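PDB 4QRN: 5-Carboxyvanillate Decarboxylase from Novosphingobium aromaticivorans, which probably removes a carboxyl group from 5-carboxyvanillate as a metal-dependent decarboxylase of the amidohydrolase superfamily, here holding manganese and a nitro-substituted inhibitor. Local coordinates for residues G31-A43 / K359-L373. Residues are numbered along the deposited sequence; the frame is centred on the assembly and turned at random.
With MN (manganese (II) ion), chain E.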
loop_
_atom_site.group_PDB
_atom_site.type_symbol
_atom_site.label_atom_id
_atom_site.label_comp_id
_atom_site.label_asym_id
_atom_site.label_seq_id
_atom_site.Cartn_x
_atom_site.Cartn_y
_atom_site.Cartn_z
ATOM N N GLY A 31 22.874 -19.724 18.898
ATOM C CA GLY A 31 21.577 -20.270 19.243
ATOM C C GLY A 31 21.258 -20.389 20.720
ATOM O O GLY A 31 20.259 -21.025 21.068
ATOM N N GLU A 32 22.034 -19.757 21.596
ATOM C CA GLU A 32 21.780 -19.909 23.033
ATOM C C GLU A 32 20.475 -19.283 23.530
ATOM O O GLU A 32 20.001 -19.637 24.600
ATOM C CB GLU A 32 22.977 -19.410 23.836
ATOM C CG GLU A 32 24.204 -20.268 23.564
ATOM C CD GLU A 32 25.476 -19.712 24.155
ATOM O OE1 GLU A 32 26.058 -20.392 25.026
ATOM O OE2 GLU A 32 25.905 -18.611 23.739
ATOM N N GLN A 33 19.874 -18.387 22.765
ATOM C CA GLN A 33 18.560 -17.866 23.153
ATOM C C GLN A 33 17.466 -18.919 22.940
ATOM O O GLN A 33 16.341 -18.720 23.382
ATOM C CB GLN A 33 18.226 -16.526 22.512
ATOM C CG GLN A 33 18.388 -16.491 21.068
ATOM C CD GLN A 33 19.819 -16.558 20.633
ATOM O OE1 GLN A 33 20.751 -16.272 21.365
ATOM N NE2 GLN A 33 20.002 -17.022 19.486
ATOM N N GLY A 34 17.786 -20.019 22.254
ATOM C CA GLY A 34 16.803 -21.056 21.961
ATOM C C GLY A 34 16.454 -21.169 20.490
ATOM O O GLY A 34 15.605 -21.991 20.129
ATOM N N TYR A 35 17.100 -20.367 19.646
ATOM C CA TYR A 35 16.872 -20.375 18.217
ATOM C C TYR A 35 18.125 -19.820 17.567
ATOM O O TYR A 35 18.804 -18.992 18.155
ATOM C CB TYR A 35 15.644 -19.525 17.821
ATOM C CG TYR A 35 15.600 -18.156 18.455
ATOM C CD1 TYR A 35 16.301 -17.067 17.921
ATOM C CD2 TYR A 35 14.860 -17.945 19.610
ATOM C CE1 TYR A 35 16.260 -15.827 18.538
ATOM C CE2 TYR A 35 14.834 -16.718 20.235
ATOM C CZ TYR A 35 15.502 -15.649 19.678
ATOM O OH TYR A 35 15.451 -14.423 20.315
ATOM N N LEU A 36 18.394 -20.260 16.343
ATOM C CA LEU A 36 19.311 -19.540 15.473
ATOM C C LEU A 36 18.590 -18.339 14.894
ATOM O O LEU A 36 17.363 -18.372 14.728
ATOM C CB LEU A 36 19.785 -20.428 14.323
ATOM C CG LEU A 36 20.537 -21.686 14.709
ATOM C CD1 LEU A 36 20.877 -22.474 13.445
ATOM C CD2 LEU A 36 21.798 -21.364 15.495
ATOM N N ARG A 37 19.331 -17.283 14.585
ATOM C CA ARG A 37 18.770 -16.148 13.865
ATOM C C ARG A 37 19.149 -16.298 12.393
ATOM O O ARG A 37 20.327 -16.152 12.043
ATOM C CB ARG A 37 19.257 -14.823 14.422
ATOM C CG ARG A 37 18.951 -14.637 15.908
ATOM C CD ARG A 37 19.246 -13.224 16.356
ATOM N NE ARG A 37 19.190 -13.019 17.798
ATOM C CZ ARG A 37 20.178 -13.307 18.637
ATOM N NH1 ARG A 37 21.310 -13.851 18.189
ATOM N NH2 ARG A 37 20.025 -13.025 19.931
ATOM N N ILE A 38 18.157 -16.603 11.556
ATOM C CA ILE A 38 18.351 -16.765 10.118
ATOM C C ILE A 38 17.699 -15.567 9.429
ATOM O O ILE A 38 16.471 -15.403 9.494
ATOM C CB ILE A 38 17.763 -18.093 9.612
ATOM C CG1 ILE A 38 18.420 -19.273 10.375
ATOM C CG2 ILE A 38 17.944 -18.192 8.099
ATOM C CD1 ILE A 38 17.928 -20.653 9.964
ATOM N N ALA A 39 18.515 -14.716 8.812
ATOM C CA ALA A 39 18.031 -13.506 8.168
ATOM C C ALA A 39 17.761 -13.810 6.693
ATOM O O ALA A 39 18.666 -14.204 5.972
ATOM C CB ALA A 39 19.068 -12.410 8.318
ATOM N N THR A 40 16.511 -13.627 6.260
ATOM C CA THR A 40 16.074 -14.148 4.972
ATOM C C THR A 40 15.934 -13.138 3.821
ATOM O O THR A 40 15.414 -13.530 2.772
ATOM C CB THR A 40 14.751 -14.897 5.129
ATOM O OG1 THR A 40 13.744 -14.005 5.629
ATOM C CG2 THR A 40 14.890 -16.100 6.059
ATOM N N GLU A 41 16.432 -11.899 3.959
ATOM C CA GLU A 41 16.374 -10.958 2.840
ATOM C C GLU A 41 17.601 -10.038 2.844
ATOM O O GLU A 41 17.501 -8.837 3.070
ATOM C CB GLU A 41 15.096 -10.122 2.829
ATOM C CG GLU A 41 14.884 -9.417 1.461
ATOM C CD GLU A 41 13.896 -8.271 1.528
ATOM O OE1 GLU A 41 12.718 -8.532 1.812
ATOM O OE2 GLU A 41 14.275 -7.090 1.296
ATOM N N GLU A 42 18.763 -10.606 2.561
ATOM C CA GLU A 42 20.048 -9.930 2.785
ATOM C C GLU A 42 20.712 -9.699 1.435
ATOM O O GLU A 42 20.683 -10.559 0.566
ATOM C CB GLU A 42 20.893 -10.783 3.735
ATOM C CG GLU A 42 20.064 -11.336 4.915
ATOM C CD GLU A 42 19.308 -10.251 5.678
ATOM O OE1 GLU A 42 19.959 -9.265 6.082
ATOM O OE2 GLU A 42 18.048 -10.373 5.856
ATOM N N ALA A 43 21.273 -8.507 1.245
ATOM C CA ALA A 43 21.670 -8.060 -0.081
ATOM C C ALA A 43 23.189 -7.973 -0.260
ATOM O O ALA A 43 23.931 -7.648 0.689
ATOM C CB ALA A 43 21.076 -6.689 -0.347
ATOM N N LYS A 359 8.507 -17.870 18.562
ATOM C CA LYS A 359 9.698 -17.085 18.280
ATOM C C LYS A 359 10.741 -17.918 17.519
ATOM O O LYS A 359 11.425 -17.405 16.623
ATOM C CB LYS A 359 10.227 -16.477 19.584
ATOM C CG LYS A 359 11.330 -15.442 19.425
ATOM C CD LYS A 359 11.662 -14.756 20.735
ATOM C CE LYS A 359 10.609 -13.752 21.176
ATOM N NZ LYS A 359 10.789 -13.397 22.625
ATOM N N LYS A 360 10.883 -19.193 17.884
ATOM C CA LYS A 360 11.812 -20.076 17.178
ATOM C C LYS A 360 11.371 -20.342 15.736
ATOM O O LYS A 360 12.218 -20.424 14.841
ATOM C CB LYS A 360 12.013 -21.386 17.962
ATOM C CG LYS A 360 12.905 -22.367 17.259
ATOM C CD LYS A 360 13.204 -23.575 18.131
ATOM C CE LYS A 360 14.259 -24.462 17.478
ATOM N NZ LYS A 360 14.547 -25.694 18.296
ATOM N N LYS A 361 10.070 -20.474 15.492
ATOM C CA LYS A 361 9.585 -20.566 14.111
ATOM C C LYS A 361 9.967 -19.305 13.324
ATOM O O LYS A 361 10.474 -19.389 12.209
ATOM C CB LYS A 361 8.069 -20.738 14.080
ATOM C CG LYS A 361 7.602 -22.093 14.594
ATOM C CD LYS A 361 6.071 -22.164 14.512
ATOM C CE LYS A 361 5.537 -23.506 14.971
ATOM N NZ LYS A 361 4.060 -23.595 14.702
ATOM N N PHE A 362 9.677 -18.140 13.917
ATOM C CA PHE A 362 9.927 -16.848 13.286
ATOM C C PHE A 362 11.401 -16.668 12.918
ATOM O O PHE A 362 11.722 -16.278 11.796
ATOM C CB PHE A 362 9.433 -15.756 14.246
ATOM C CG PHE A 362 9.755 -14.353 13.797
ATOM C CD1 PHE A 362 9.112 -13.784 12.696
ATOM C CD2 PHE A 362 10.685 -13.580 14.477
ATOM C CE1 PHE A 362 9.408 -12.484 12.288
ATOM C CE2 PHE A 362 10.977 -12.274 14.067
ATOM C CZ PHE A 362 10.326 -11.739 12.985
ATOM N N PHE A 363 12.308 -16.947 13.848
ATOM C CA PHE A 363 13.726 -16.708 13.606
ATOM C C PHE A 363 14.432 -17.791 12.811
ATOM O O PHE A 363 15.414 -17.510 12.132
ATOM C CB PHE A 363 14.484 -16.531 14.925
ATOM C CG PHE A 363 14.529 -15.107 15.436
ATOM C CD1 PHE A 363 15.322 -14.162 14.803
ATOM C CD2 PHE A 363 13.844 -14.737 16.592
ATOM C CE1 PHE A 363 15.464 -12.871 15.326
ATOM C CE2 PHE A 363 13.944 -13.435 17.098
ATOM C CZ PHE A 363 14.771 -12.522 16.467
ATOM N N GLN A 364 13.993 -19.044 12.971
ATOM C CA GLN A 364 14.778 -20.193 12.500
ATOM C C GLN A 364 13.985 -21.199 11.694
ATOM O O GLN A 364 14.324 -21.473 10.549
ATOM C CB GLN A 364 15.413 -20.915 13.692
ATOM C CG GLN A 364 16.223 -22.136 13.248
ATOM C CD GLN A 364 16.661 -22.993 14.417
ATOM O OE1 GLN A 364 16.833 -22.527 15.547
ATOM N NE2 GLN A 364 16.777 -24.279 14.167
ATOM N N THR A 365 12.986 -21.851 12.297
ATOM C CA THR A 365 12.522 -23.088 11.680
ATOM C C THR A 365 11.589 -22.879 10.500
ATOM O O THR A 365 11.519 -23.761 9.639
ATOM C CB THR A 365 11.929 -24.069 12.703
ATOM O OG1 THR A 365 10.803 -23.479 13.336
ATOM C CG2 THR A 365 12.972 -24.438 13.761
ATOM N N ASN A 366 10.902 -21.742 10.411
ATOM C CA ASN A 366 10.160 -21.483 9.188
ATOM C C ASN A 366 11.106 -21.376 7.993
ATOM O O ASN A 366 10.884 -22.023 6.976
ATOM C CB ASN A 366 9.319 -20.222 9.321
ATOM C CG ASN A 366 8.135 -20.381 10.288
ATOM O OD1 ASN A 366 7.739 -21.492 10.662
ATOM N ND2 ASN A 366 7.557 -19.251 10.674
ATOM N N ALA A 367 12.182 -20.607 8.139
ATOM C CA ALA A 367 13.150 -20.492 7.055
ATOM C C ALA A 367 13.746 -21.858 6.724
ATOM O O ALA A 367 13.939 -22.187 5.556
ATOM C CB ALA A 367 14.246 -19.513 7.448
ATOM N N GLU A 368 14.055 -22.663 7.740
ATOM C CA GLU A 368 14.637 -23.978 7.450
ATOM C C GLU A 368 13.671 -24.811 6.610
ATOM O O GLU A 368 14.110 -25.533 5.710
ATOM C CB GLU A 368 14.989 -24.701 8.743
ATOM C CG GLU A 368 16.200 -24.096 9.415
ATOM C CD GLU A 368 16.550 -24.684 10.759
ATOM O OE1 GLU A 368 15.676 -25.209 11.478
ATOM O OE2 GLU A 368 17.735 -24.548 11.128
ATOM N N LYS A 369 12.367 -24.717 6.886
ATOM C CA LYS A 369 11.390 -25.447 6.098
ATOM C C LYS A 369 11.266 -24.874 4.684
ATOM O O LYS A 369 11.416 -25.616 3.696
ATOM C CB LYS A 369 10.022 -25.417 6.784
ATOM C CG LYS A 369 8.933 -26.058 5.920
ATOM C CD LYS A 369 7.610 -26.186 6.622
ATOM C CE LYS A 369 6.582 -26.780 5.675
ATOM N NZ LYS A 369 5.270 -27.019 6.343
ATOM N N TRP A 370 10.963 -23.582 4.567
ATOM C CA TRP A 370 10.576 -23.056 3.264
ATOM C C TRP A 370 11.741 -22.903 2.291
ATOM O O TRP A 370 11.536 -22.954 1.077
ATOM C CB TRP A 370 9.835 -21.722 3.419
ATOM C CG TRP A 370 8.611 -21.870 4.238
ATOM C CD1 TRP A 370 8.364 -21.268 5.451
ATOM C CD2 TRP A 370 7.466 -22.702 3.979
ATOM N NE1 TRP A 370 7.146 -21.655 5.938
ATOM C CE2 TRP A 370 6.578 -22.532 5.065
ATOM C CE3 TRP A 370 7.074 -23.537 2.917
ATOM C CZ2 TRP A 370 5.349 -23.174 5.134
ATOM C CZ3 TRP A 370 5.844 -24.177 2.995
ATOM C CH2 TRP A 370 5.000 -23.988 4.100
ATOM N N PHE A 371 12.957 -22.713 2.816
ATOM C CA PHE A 371 14.151 -22.677 1.972
ATOM C C PHE A 371 14.835 -24.048 1.865
ATOM O O PHE A 371 15.821 -24.188 1.160
ATOM C CB PHE A 371 15.155 -21.645 2.472
ATOM C CG PHE A 371 14.720 -20.208 2.294
ATOM C CD1 PHE A 371 14.995 -19.521 1.126
ATOM C CD2 PHE A 371 14.086 -19.547 3.335
ATOM C CE1 PHE A 371 14.651 -18.183 1.000
ATOM C CE2 PHE A 371 13.718 -18.209 3.216
ATOM C CZ PHE A 371 14.027 -17.523 2.050
ATOM N N LYS A 372 14.325 -25.059 2.569
ATOM C CA LYS A 372 14.914 -26.422 2.557
ATOM C C LYS A 372 16.367 -26.361 2.954
ATOM O O LYS A 372 17.234 -26.901 2.252
ATOM C CB LYS A 372 14.765 -27.126 1.223
ATOM C CG LYS A 372 13.339 -27.377 0.866
ATOM C CD LYS A 372 13.250 -28.394 -0.261
ATOM C CE LYS A 372 11.827 -28.601 -0.735
ATOM N NZ LYS A 372 11.364 -27.466 -1.566
ATOM N N LEU A 373 16.635 -25.749 4.102
ATOM C CA LEU A 373 18.014 -25.587 4.566
ATOM C C LEU A 373 18.561 -26.862 5.161
ATOM O O LEU A 373 17.806 -27.744 5.571
ATOM C CB LEU A 373 18.106 -24.467 5.602
ATOM C CG LEU A 373 17.602 -23.110 5.110
ATOM C CD1 LEU A 373 17.797 -22.064 6.196
ATOM C CD2 LEU A 373 18.310 -22.710 3.800
ATOM O OXT LEU A 373 19.783 -27.014 5.231
HETATM MN MN MN E . 15.773 -5.744 0.530
HETATM O O HOH W 1 15.946 -24.712 20.595
HETATM O O HOH W 2 17.432 -7.174 0.508
#
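In this amidohydrolase-type barrel, the C-terminal helix 359-370 packs against the first barrel strand, 38-43, and the loop leading into it, their axes 7.5 Å apart at 64°. A wider pi-type turn at 361-365 interrupts the alpha-helical bonding, and F363 O accepts the backbone N-H of I38 (2.9 Å). One residue further on, the extended side chain of Q364 reaches the loop, where OE1 takes L36 N at 2.9 Å in a nearly straight bond (169°), the donor lying above the carbonyl plane. Its other end, NE2, donates to E368 OE1 at 3.1 Å, so the amide is held at both ends. Shortening this side chain to an alanine would probably leave L36 N without its acceptor and E368 without the amide N-H that it receives.

The Y35 and F363 rings lie nearly parallel (3°) but slid apart, overlapping only slightly, with Y35 CE1 3.3 Å from F363 CD2 and over the rim of the F363 face. With CG between its backbone N and carbonyl carbon, the Y35 ring is laid against the helix. The aliphatic part of R37 runs beside F363, R37 CG lying 3.8 Å from F363 CD1. The R37 guanidinium forms a salt bridge with D350, which also accepts from Y35 OH. I38 CD1 meets E368 CG and L373 CD1 at the outer edge of the contact; further along the strand, T40 CG2 rests on both A367 CB and F371 CE2, each 3.7 Å away.

Next to T40, E41 turns its side chain from the helix and binds manganese together with H210 and D336. Two backbone N-H groups on the approach to this metal-binding strand are thus satisfied by the C-terminal helix, one through a carbonyl and one through a tethered amide, with apolar packing between them and the metal site.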